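Local coordinates for protein prolyl-ACP dehydrogenase (Oscillatoria sp., PDB 4IRN) that probably oxidises the prolyl group carried by an acyl carrier protein, using FAD, in the biosynthesis of the cyanotoxin anatoxin-a, at residues I236-A244 and R391-Y399; V318-R328 and A363-I374. All blocks are in the same frame, centred on the assembly; numbering follows the deposited sequence.

Contact 1. Residues I236-A244 and R391-Y399. With FAD (flavin-adenine dinucleotide), chain I.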
# COMPACT_ATOMS: atom_id res chain seq x y z
N ILE A 236 -22.10 -15.39 21.16
CA ILE A 236 -20.64 -15.46 21.19
C ILE A 236 -20.01 -14.07 21.35
O ILE A 236 -20.43 -13.12 20.70
CB ILE A 236 -20.09 -16.26 19.97
CG1 ILE A 236 -20.76 -17.66 19.80
CG2 ILE A 236 -18.57 -16.39 20.01
CD1 ILE A 236 -20.57 -18.71 21.04
N SER A 237 -19.00 -13.96 22.23
CA SER A 237 -18.24 -12.73 22.48
C SER A 237 -17.27 -12.47 21.33
O SER A 237 -16.54 -13.38 20.91
CB SER A 237 -17.47 -12.83 23.79
OG SER A 237 -18.31 -12.63 24.92
N LYS A 238 -17.26 -11.23 20.82
CA LYS A 238 -16.42 -10.82 19.69
C LYS A 238 -15.78 -9.43 19.88
O LYS A 238 -16.15 -8.71 20.81
CB LYS A 238 -17.18 -10.93 18.37
CG LYS A 238 -18.58 -10.38 18.44
CD LYS A 238 -19.40 -10.70 17.23
CE LYS A 238 -20.86 -10.73 17.60
NZ LYS A 238 -21.34 -9.50 18.29
N MET A 239 -14.80 -9.09 19.02
CA MET A 239 -14.03 -7.83 19.03
C MET A 239 -14.93 -6.58 19.09
O MET A 239 -14.86 -5.80 20.05
CB MET A 239 -13.06 -7.78 17.84
CG MET A 239 -12.23 -6.52 17.80
SD MET A 239 -10.92 -6.64 16.59
CE MET A 239 -9.75 -5.56 17.27
N GLY A 240 -15.75 -6.41 18.05
CA GLY A 240 -16.71 -5.33 17.92
C GLY A 240 -18.07 -5.90 17.61
O GLY A 240 -18.27 -7.11 17.72
N MET A 241 -19.03 -5.04 17.22
CA MET A 241 -20.43 -5.40 16.94
C MET A 241 -21.05 -6.14 18.15
O MET A 241 -21.94 -6.98 17.97
CB MET A 241 -20.58 -6.19 15.63
CG MET A 241 -20.11 -5.45 14.39
SD MET A 241 -21.08 -3.99 14.00
CE MET A 241 -20.48 -3.63 12.38
N ARG A 242 -20.57 -5.81 19.36
CA ARG A 242 -20.96 -6.40 20.65
C ARG A 242 -22.41 -6.15 21.06
O ARG A 242 -22.94 -6.86 21.91
CB ARG A 242 -19.97 -5.96 21.75
CG ARG A 242 -18.59 -6.61 21.58
CD ARG A 242 -17.49 -5.95 22.38
NE ARG A 242 -17.54 -6.27 23.81
CZ ARG A 242 -16.99 -7.34 24.38
NH1 ARG A 242 -16.36 -8.25 23.64
NH2 ARG A 242 -17.07 -7.53 25.69
N THR A 243 -23.06 -5.17 20.41
CA THR A 243 -24.46 -4.81 20.64
C THR A 243 -25.38 -5.56 19.67
O THR A 243 -26.58 -5.27 19.60
CB THR A 243 -24.62 -3.28 20.64
OG1 THR A 243 -24.19 -2.79 19.38
CG2 THR A 243 -23.83 -2.61 21.76
N ALA A 244 -24.82 -6.55 18.95
CA ALA A 244 -25.53 -7.43 18.02
C ALA A 244 -25.31 -8.86 18.50
O ALA A 244 -24.17 -9.27 18.73
CB ALA A 244 -25.00 -7.26 16.60
N ARG A 391 -13.01 -1.49 15.96
CA ARG A 391 -13.40 -2.83 16.39
C ARG A 391 -14.64 -3.32 15.63
O ARG A 391 -14.68 -4.47 15.20
CB ARG A 391 -13.65 -2.89 17.91
CG ARG A 391 -12.37 -2.81 18.76
CD ARG A 391 -12.60 -3.24 20.20
NE ARG A 391 -13.21 -2.18 21.01
CZ ARG A 391 -14.50 -2.13 21.35
NH1 ARG A 391 -15.33 -3.09 20.96
NH2 ARG A 391 -14.96 -1.13 22.08
N ASP A 392 -15.63 -2.42 15.43
CA ASP A 392 -16.87 -2.70 14.70
C ASP A 392 -16.61 -2.85 13.21
O ASP A 392 -17.19 -3.73 12.58
CB ASP A 392 -17.93 -1.61 14.96
CG ASP A 392 -18.37 -1.40 16.40
OD1 ASP A 392 -18.11 -2.30 17.24
OD2 ASP A 392 -18.97 -0.34 16.70
N ALA A 393 -15.75 -1.99 12.64
CA ALA A 393 -15.38 -1.97 11.22
C ALA A 393 -14.78 -3.30 10.72
O ALA A 393 -15.04 -3.66 9.57
CB ALA A 393 -14.42 -0.83 10.94
N ILE A 394 -13.98 -3.99 11.56
CA ILE A 394 -13.34 -5.26 11.18
C ILE A 394 -14.35 -6.34 10.78
O ILE A 394 -14.13 -7.03 9.79
CB ILE A 394 -12.33 -5.75 12.26
CG1 ILE A 394 -11.17 -4.74 12.39
CG2 ILE A 394 -11.79 -7.16 11.95
CD1 ILE A 394 -10.42 -4.81 13.64
N ALA A 395 -15.47 -6.44 11.52
CA ALA A 395 -16.55 -7.40 11.27
C ALA A 395 -16.96 -7.47 9.80
O ALA A 395 -17.16 -8.56 9.27
CB ALA A 395 -17.75 -7.07 12.14
N SER A 396 -17.03 -6.28 9.13
CA SER A 396 -17.41 -6.11 7.72
C SER A 396 -16.52 -6.87 6.75
O SER A 396 -16.95 -7.14 5.63
CB SER A 396 -17.46 -4.63 7.36
OG SER A 396 -16.17 -4.04 7.33
N LYS A 397 -15.30 -7.24 7.18
CA LYS A 397 -14.31 -8.00 6.40
C LYS A 397 -14.61 -9.51 6.47
O LYS A 397 -13.98 -10.28 5.75
CB LYS A 397 -12.89 -7.71 6.89
CG LYS A 397 -12.43 -6.29 6.58
CD LYS A 397 -10.99 -6.05 6.94
CE LYS A 397 -10.06 -6.32 5.80
NZ LYS A 397 -8.70 -5.83 6.13
N PHE A 398 -15.59 -9.92 7.32
CA PHE A 398 -15.98 -11.32 7.52
C PHE A 398 -17.44 -11.62 7.18
O PHE A 398 -17.70 -12.62 6.50
CB PHE A 398 -15.58 -11.82 8.91
CG PHE A 398 -14.12 -11.56 9.20
CD1 PHE A 398 -13.12 -12.25 8.52
CD2 PHE A 398 -13.74 -10.58 10.11
CE1 PHE A 398 -11.78 -11.99 8.76
CE2 PHE A 398 -12.39 -10.32 10.36
CZ PHE A 398 -11.42 -11.02 9.68
N TYR A 399 -18.40 -10.77 7.63
CA TYR A 399 -19.80 -10.99 7.26
C TYR A 399 -20.03 -10.56 5.82
O TYR A 399 -19.26 -9.73 5.30
CB TYR A 399 -20.80 -10.38 8.26
CG TYR A 399 -20.80 -8.88 8.38
CD1 TYR A 399 -21.42 -8.08 7.42
CD2 TYR A 399 -20.34 -8.25 9.54
CE1 TYR A 399 -21.47 -6.70 7.55
CE2 TYR A 399 -20.41 -6.87 9.69
CZ TYR A 399 -20.97 -6.09 8.69
OH TYR A 399 -21.02 -4.73 8.84
PA FAD I . -13.37 -19.63 6.02
O1A FAD I . -14.47 -19.62 5.04
O2A FAD I . -13.11 -20.82 6.93
O5B FAD I . -11.99 -19.45 5.27
C5B FAD I . -10.78 -19.30 6.02
C4B FAD I . -9.92 -18.27 5.34
O4B FAD I . -9.46 -18.79 4.08
C3B FAD I . -10.60 -16.93 5.07
O3B FAD I . -9.90 -15.90 5.76
C2B FAD I . -10.59 -16.75 3.54
O2B FAD I . -9.95 -15.52 3.21
C1B FAD I . -9.72 -17.89 3.02
N9A FAD I . -10.30 -18.62 1.90
C8A FAD I . -11.27 -19.59 1.97
N7A FAD I . -11.65 -20.05 0.80
C5A FAD I . -10.88 -19.33 -0.10
C6A FAD I . -10.82 -19.33 -1.52
N6A FAD I . -11.57 -20.12 -2.30
N1A FAD I . -9.96 -18.48 -2.11
C2A FAD I . -9.20 -17.69 -1.34
N3A FAD I . -9.17 -17.62 -0.01
C4A FAD I . -10.04 -18.45 0.56
N1 FAD I . -23.36 -16.41 8.34
C2 FAD I . -24.69 -16.72 8.20
O2 FAD I . -25.05 -17.66 7.49
N3 FAD I . -25.66 -15.98 8.88
C4 FAD I . -25.41 -14.93 9.73
O4 FAD I . -26.35 -14.36 10.29
C4X FAD I . -23.99 -14.60 9.89
N5 FAD I . -23.67 -13.63 10.72
C5X FAD I . -22.31 -13.37 10.91
C6 FAD I . -21.96 -12.34 11.78
C7 FAD I . -20.63 -12.01 12.01
C7M FAD I . -20.29 -10.83 12.88
C8 FAD I . -19.61 -12.75 11.36
C8M FAD I . -18.15 -12.44 11.57
C9 FAD I . -19.96 -13.79 10.51
C9A FAD I . -21.29 -14.12 10.26
N10 FAD I . -21.69 -15.16 9.38
C10 FAD I . -23.02 -15.42 9.16
C1' FAD I . -20.64 -16.02 8.78
C2' FAD I . -19.78 -15.21 7.82
O2' FAD I . -20.44 -14.99 6.58
C3' FAD I . -18.42 -15.86 7.64
O3' FAD I . -17.41 -15.02 8.20
C4' FAD I . -18.06 -16.19 6.19
O4' FAD I . -19.03 -17.07 5.63
C5' FAD I . -16.64 -16.71 6.02
O5' FAD I . -16.51 -18.00 6.64
P FAD I . -15.29 -18.29 7.65
O1P FAD I . -15.02 -17.12 8.52
O2P FAD I . -15.83 -19.58 8.21
O3P FAD I . -13.83 -18.46 7.03
O HOH W 1 -19.39 -3.03 19.44

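Contact 2. Residues V318-R328 and A363-I374. With FAD (flavin-adenine dinucleotide), chain J.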
# COMPACT_ATOMS: atom_id res chain seq x y z
N VAL A 318 -0.45 14.74 8.70
CA VAL A 318 -1.77 14.72 9.35
C VAL A 318 -2.85 15.05 8.31
O VAL A 318 -3.82 14.31 8.20
CB VAL A 318 -1.81 15.66 10.58
CG1 VAL A 318 -3.20 15.73 11.20
CG2 VAL A 318 -0.78 15.25 11.63
N ALA A 319 -2.67 16.13 7.53
CA ALA A 319 -3.62 16.55 6.50
C ALA A 319 -3.86 15.51 5.42
O ALA A 319 -4.93 15.44 4.85
CB ALA A 319 -3.17 17.86 5.90
N ASN A 320 -2.86 14.68 5.14
CA ASN A 320 -2.96 13.65 4.11
C ASN A 320 -3.88 12.53 4.53
O ASN A 320 -4.55 11.96 3.68
CB ASN A 320 -1.58 13.13 3.69
CG ASN A 320 -1.59 12.35 2.40
OD1 ASN A 320 -2.32 12.66 1.47
ND2 ASN A 320 -0.77 11.32 2.32
N LYS A 321 -3.95 12.25 5.84
CA LYS A 321 -4.83 11.20 6.38
C LYS A 321 -6.29 11.60 6.16
O LYS A 321 -7.13 10.74 5.94
CB LYS A 321 -4.58 10.96 7.87
CG LYS A 321 -3.26 10.32 8.17
CD LYS A 321 -2.87 10.52 9.62
CE LYS A 321 -1.65 9.74 10.03
NZ LYS A 321 -1.59 8.39 9.43
N LEU A 322 -6.55 12.91 6.20
CA LEU A 322 -7.88 13.45 5.95
C LEU A 322 -8.21 13.53 4.46
O LEU A 322 -9.35 13.32 4.08
CB LEU A 322 -8.08 14.79 6.67
CG LEU A 322 -7.98 14.66 8.18
CD1 LEU A 322 -7.52 15.91 8.80
CD2 LEU A 322 -9.28 14.16 8.75
N VAL A 323 -7.20 13.74 3.60
CA VAL A 323 -7.31 13.73 2.14
C VAL A 323 -7.64 12.28 1.71
O VAL A 323 -8.54 12.07 0.89
CB VAL A 323 -6.04 14.30 1.45
CG1 VAL A 323 -6.13 14.18 -0.07
CG2 VAL A 323 -5.81 15.76 1.84
N GLU A 324 -6.96 11.28 2.33
CA GLU A 324 -7.21 9.85 2.06
C GLU A 324 -8.61 9.43 2.53
O GLU A 324 -9.30 8.68 1.83
CB GLU A 324 -6.13 8.95 2.69
CG GLU A 324 -4.77 9.02 1.99
CD GLU A 324 -4.69 8.50 0.57
OE1 GLU A 324 -5.47 7.59 0.20
OE2 GLU A 324 -3.80 8.98 -0.17
N MET A 325 -9.05 9.96 3.68
CA MET A 325 -10.38 9.73 4.24
C MET A 325 -11.45 10.28 3.29
O MET A 325 -12.48 9.63 3.09
CB MET A 325 -10.53 10.34 5.65
CG MET A 325 -9.96 9.47 6.75
SD MET A 325 -10.01 10.27 8.37
CE MET A 325 -11.56 9.72 8.94
N LYS A 326 -11.19 11.46 2.69
CA LYS A 326 -12.07 12.13 1.72
C LYS A 326 -12.20 11.30 0.43
O LYS A 326 -13.33 11.05 -0.01
CB LYS A 326 -11.61 13.58 1.45
CG LYS A 326 -12.49 14.36 0.46
CD LYS A 326 -13.93 14.59 0.95
CE LYS A 326 -14.76 15.28 -0.10
NZ LYS A 326 -16.17 15.45 0.34
N LEU A 327 -11.07 10.88 -0.16
CA LEU A 327 -11.04 10.05 -1.38
C LEU A 327 -11.84 8.76 -1.17
O LEU A 327 -12.68 8.43 -2.01
CB LEU A 327 -9.60 9.72 -1.82
CG LEU A 327 -8.73 10.88 -2.34
CD1 LEU A 327 -7.27 10.54 -2.24
CD2 LEU A 327 -9.06 11.23 -3.78
N ARG A 328 -11.60 8.07 -0.04
CA ARG A 328 -12.29 6.83 0.31
C ARG A 328 -13.80 7.01 0.47
O ARG A 328 -14.56 6.17 -0.02
CB ARG A 328 -11.69 6.19 1.56
CG ARG A 328 -10.42 5.45 1.25
CD ARG A 328 -10.02 4.54 2.37
NE ARG A 328 -8.60 4.73 2.60
CZ ARG A 328 -8.09 5.45 3.59
NH1 ARG A 328 -8.90 6.03 4.47
NH2 ARG A 328 -6.79 5.61 3.70
N ALA A 363 -12.14 0.22 3.20
CA ALA A 363 -12.11 1.67 3.29
C ALA A 363 -12.48 2.11 4.72
O ALA A 363 -11.82 2.99 5.29
CB ALA A 363 -13.09 2.26 2.29
N TRP A 364 -13.51 1.45 5.30
CA TRP A 364 -13.99 1.70 6.64
C TRP A 364 -12.93 1.42 7.71
O TRP A 364 -12.72 2.27 8.58
CB TRP A 364 -15.28 0.90 6.92
CG TRP A 364 -16.04 1.34 8.15
CD1 TRP A 364 -15.92 2.52 8.83
CD2 TRP A 364 -17.07 0.60 8.81
NE1 TRP A 364 -16.78 2.54 9.90
CE2 TRP A 364 -17.51 1.38 9.91
CE3 TRP A 364 -17.65 -0.67 8.61
CZ2 TRP A 364 -18.51 0.95 10.79
CZ3 TRP A 364 -18.65 -1.09 9.47
CH2 TRP A 364 -19.08 -0.28 10.54
N VAL A 365 -12.26 0.26 7.63
CA VAL A 365 -11.22 -0.16 8.58
C VAL A 365 -10.05 0.82 8.56
O VAL A 365 -9.61 1.28 9.60
CB VAL A 365 -10.78 -1.63 8.31
CG1 VAL A 365 -9.48 -1.98 9.02
CG2 VAL A 365 -11.87 -2.62 8.69
N GLN A 366 -9.59 1.16 7.35
CA GLN A 366 -8.50 2.07 7.09
C GLN A 366 -8.76 3.47 7.61
O GLN A 366 -7.89 4.03 8.27
CB GLN A 366 -8.13 2.06 5.60
CG GLN A 366 -6.78 2.69 5.25
CD GLN A 366 -5.60 2.19 6.04
OE1 GLN A 366 -5.30 0.99 6.05
NE2 GLN A 366 -4.89 3.12 6.68
N SER A 367 -9.96 4.02 7.34
CA SER A 367 -10.37 5.36 7.80
C SER A 367 -10.48 5.43 9.33
O SER A 367 -10.11 6.45 9.92
CB SER A 367 -11.66 5.80 7.14
OG SER A 367 -11.49 5.96 5.74
N CYS A 368 -10.94 4.33 9.96
CA CYS A 368 -11.05 4.21 11.42
C CYS A 368 -9.67 4.25 12.06
O CYS A 368 -9.46 4.95 13.04
CB CYS A 368 -11.79 2.93 11.81
SG CYS A 368 -13.58 3.02 11.60
N LEU A 369 -8.72 3.50 11.47
CA LEU A 369 -7.33 3.41 11.89
C LEU A 369 -6.67 4.81 11.85
O LEU A 369 -5.99 5.19 12.80
CB LEU A 369 -6.59 2.40 10.99
CG LEU A 369 -5.11 2.13 11.29
CD1 LEU A 369 -4.93 1.37 12.59
CD2 LEU A 369 -4.45 1.35 10.14
N GLU A 370 -6.92 5.56 10.77
CA GLU A 370 -6.40 6.91 10.54
C GLU A 370 -7.00 7.94 11.50
O GLU A 370 -6.27 8.84 11.94
CB GLU A 370 -6.61 7.33 9.08
CG GLU A 370 -5.68 6.62 8.11
CD GLU A 370 -5.86 6.93 6.64
OE1 GLU A 370 -6.85 7.61 6.28
OE2 GLU A 370 -5.03 6.46 5.84
N ALA A 371 -8.30 7.82 11.83
CA ALA A 371 -8.97 8.70 12.78
C ALA A 371 -8.31 8.58 14.16
O ALA A 371 -8.10 9.60 14.82
CB ALA A 371 -10.44 8.34 12.87
N ILE A 372 -7.95 7.34 14.57
CA ILE A 372 -7.25 7.05 15.82
C ILE A 372 -5.84 7.68 15.77
O ILE A 372 -5.39 8.27 16.76
CB ILE A 372 -7.23 5.52 16.12
CG1 ILE A 372 -8.67 4.98 16.36
CG2 ILE A 372 -6.30 5.18 17.31
CD1 ILE A 372 -8.83 3.50 16.17
N GLU A 373 -5.17 7.59 14.60
CA GLU A 373 -3.83 8.14 14.37
C GLU A 373 -3.80 9.66 14.53
O GLU A 373 -2.94 10.16 15.24
CB GLU A 373 -3.27 7.72 13.01
CG GLU A 373 -2.82 6.27 12.95
CD GLU A 373 -2.67 5.70 11.55
OE1 GLU A 373 -2.76 6.46 10.57
OE2 GLU A 373 -2.49 4.46 11.44
N ILE A 374 -4.76 10.37 13.89
CA ILE A 374 -4.91 11.84 13.95
C ILE A 374 -5.04 12.33 15.41
O ILE A 374 -4.42 13.33 15.77
CB ILE A 374 -6.09 12.31 13.03
CG1 ILE A 374 -5.77 12.11 11.54
CG2 ILE A 374 -6.52 13.76 13.30
CD1 ILE A 374 -6.97 11.90 10.65
PA FAD J . -0.07 14.84 19.68
O1A FAD J . 1.09 15.73 19.96
O2A FAD J . -1.44 15.21 20.28
O5B FAD J . -0.22 14.59 18.11
C5B FAD J . -1.47 14.81 17.43
C4B FAD J . -1.25 14.21 16.07
O4B FAD J . -0.55 15.15 15.24
C3B FAD J . -0.42 12.92 16.11
O3B FAD J . -1.17 11.85 15.57
C2B FAD J . 0.86 13.22 15.31
O2B FAD J . 0.98 12.25 14.29
C1B FAD J . 0.60 14.58 14.65
N9A FAD J . 1.70 15.52 14.79
C8A FAD J . 2.01 16.30 15.88
N7A FAD J . 3.10 17.01 15.75
C5A FAD J . 3.56 16.68 14.47
C6A FAD J . 4.68 17.11 13.72
N6A FAD J . 5.62 17.93 14.19
N1A FAD J . 4.82 16.61 12.48
C2A FAD J . 3.91 15.74 12.03
N3A FAD J . 2.83 15.27 12.64
C4A FAD J . 2.70 15.78 13.87
N1 FAD J . 4.28 9.46 28.09
C2 FAD J . 5.11 9.58 29.20
O2 FAD J . 5.77 10.60 29.41
N3 FAD J . 5.21 8.55 30.11
C4 FAD J . 4.55 7.35 30.03
O4 FAD J . 4.71 6.49 30.90
C4X FAD J . 3.66 7.22 28.86
N5 FAD J . 2.96 6.11 28.73
C5X FAD J . 2.10 6.01 27.64
C6 FAD J . 1.36 4.83 27.48
C7 FAD J . 0.48 4.66 26.42
C7M FAD J . -0.25 3.34 26.27
C8 FAD J . 0.32 5.70 25.49
C8M FAD J . -0.63 5.57 24.32
C9 FAD J . 1.04 6.88 25.64
C9A FAD J . 1.94 7.05 26.70
N10 FAD J . 2.70 8.24 26.89
C10 FAD J . 3.58 8.34 27.94
C1' FAD J . 2.48 9.38 25.98
C2' FAD J . 2.88 9.01 24.55
O2' FAD J . 4.29 9.11 24.39
C3' FAD J . 2.13 9.87 23.54
O3' FAD J . 1.21 9.09 22.78
C4' FAD J . 3.01 10.70 22.61
O4' FAD J . 3.71 11.62 23.45
C5' FAD J . 2.20 11.45 21.57
O5' FAD J . 1.10 11.99 22.34
P FAD J . -0.06 12.77 21.65
O1P FAD J . -0.97 11.90 20.89
O2P FAD J . -0.43 13.64 22.84
O3P FAD J . 0.56 13.65 20.48
O HOH W 2 -13.28 7.83 5.03

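Contact 1. Residues I236-A244 and R391-Y399
Met-241 and Asp-392 make the central polar link: the backbone N of Met-241 donates to Asp-392 OD1 over 2.9 Å, nearly straight at 169°, and meets it from above the carboxylate plane. The same OD1 takes a second proton from a water that in turn accepts from Arg-242 N, while OD2 is held by Asn-118. Beside this grip CG of Met-241 packs on Ala-395 CB at 3.6 Å, and the bend at chi2 (-65°) then sends SD and CE on toward Tyr-399, with CE at the ring edge, 3.7 Å from the Tyr-399 OH. On the other flank Met-239 stays extended and passes over the aliphatic part of Arg-391, its SD lying 3.5 Å from Ile-394 CD1. Arg-391, bent at chi3, brings NH1 to Met-239 O at 2.9 Å, in the carbonyl plane; its remaining nitrogens bridge to Asp-67 and Glu-387. In the acyl-CoA dehydrogenase fold this joins a loop of the middle, beta-rich domain to a helix of the C-terminal helical domain. The backbones come closest at Gly-240, whose CA lies 3.5 Å from Arg-391 O in a CA-H...O contact; Tyr-380 of the second subunit also donates to that oxygen. Within the loop, residues 241-244 form a type I beta turn, and Lys-238 NZ binds both Met-241 O and Ala-244 O, reaching the former from the face opposite Ala-244 N. At the C-terminal end of 391-399, Tyr-399 stacks with Phe-122 and Phe-398 O accepts from FAD O3' at 3.0 Å.

Contact 2. Residues V318-R328 and A363-I374
Arg-328 and Glu-370 reach for each other from facing helices and meet as interlocking knobs in an antiparallel pair, part of the helical bundle that forms the C-terminal domain of acyl-CoA dehydrogenases. The segment axes come within 10.0 Å at 156°, and four side chains, Met-325, Arg-328, Glu-370 and Ile-374, each settle among four residues of the facing helix in knobs-into-holes fashion. Arg-328 grips Glu-370 end-on: NH2 reaches OE2 at 2.9 Å and NH1 reaches OE1 at 3.2 Å. Both oxygens lie near the guanidinium plane, but the carboxylate is turned 53° against it, and both oxygens are met from above the carboxylate plane. NH1 also donates to Ser-367 OG at the guanidinium edge. Gln-366 CG covers one face of the group and Glu-324 O the opposite face; flanked in this way, with partners along its edge, the guanidinium has its rotation well defined.

Between this ion pair and a second one at Lys-321 lies an apolar patch. Met-325 runs alongside Glu-370, pointing the other way; its SD lies 4.1 Å from Ile-374 CD1, and the turn at chi3 (91°) swings CE toward Ala-371 CB. Ile-374 CD1 is also touched by Leu-322 CD2, at 3.7 Å, and by Lys-321 CB. Beyond that methylene Lys-321 continues past the isoleucine and crosses Glu-373 at about a right angle, where its NZ forms a salt bridge to OE1; Glu-373 OE2 has a second partner in Lys-397 of the second subunit. Glu-324, by contrast, sends its carboxylate to Arg-407 of the third subunit. At the end of the helix pair lies an FAD bound jointly with the second subunit, and Val-318 CG2 rests 3.4 Å from its ribose carbon C1B.

In the fold
Both contacts are largely buried, yet they differ in place and chemistry. Contact 1 lies nearer the centre of the chain and ties a loop of the middle domain to the helical domain, through hydrogen bonds between side chains and backbone and through methionine packing; contact 2 is farther out, wholly within the helical domain, where side chains interlock and charges are paired. They touch where helices 350-375 and 386-395, consecutive in the chain, pack together: Ala-393 CB packs on Trp-364, and Val-365 CG2 lies 3.4 Å from Ala-393 O. Each adjoins a different FAD. Contact 1 meets the ribityl O3' of one, contact 2 the adenosine ribose of another, and both adjoin the second subunit.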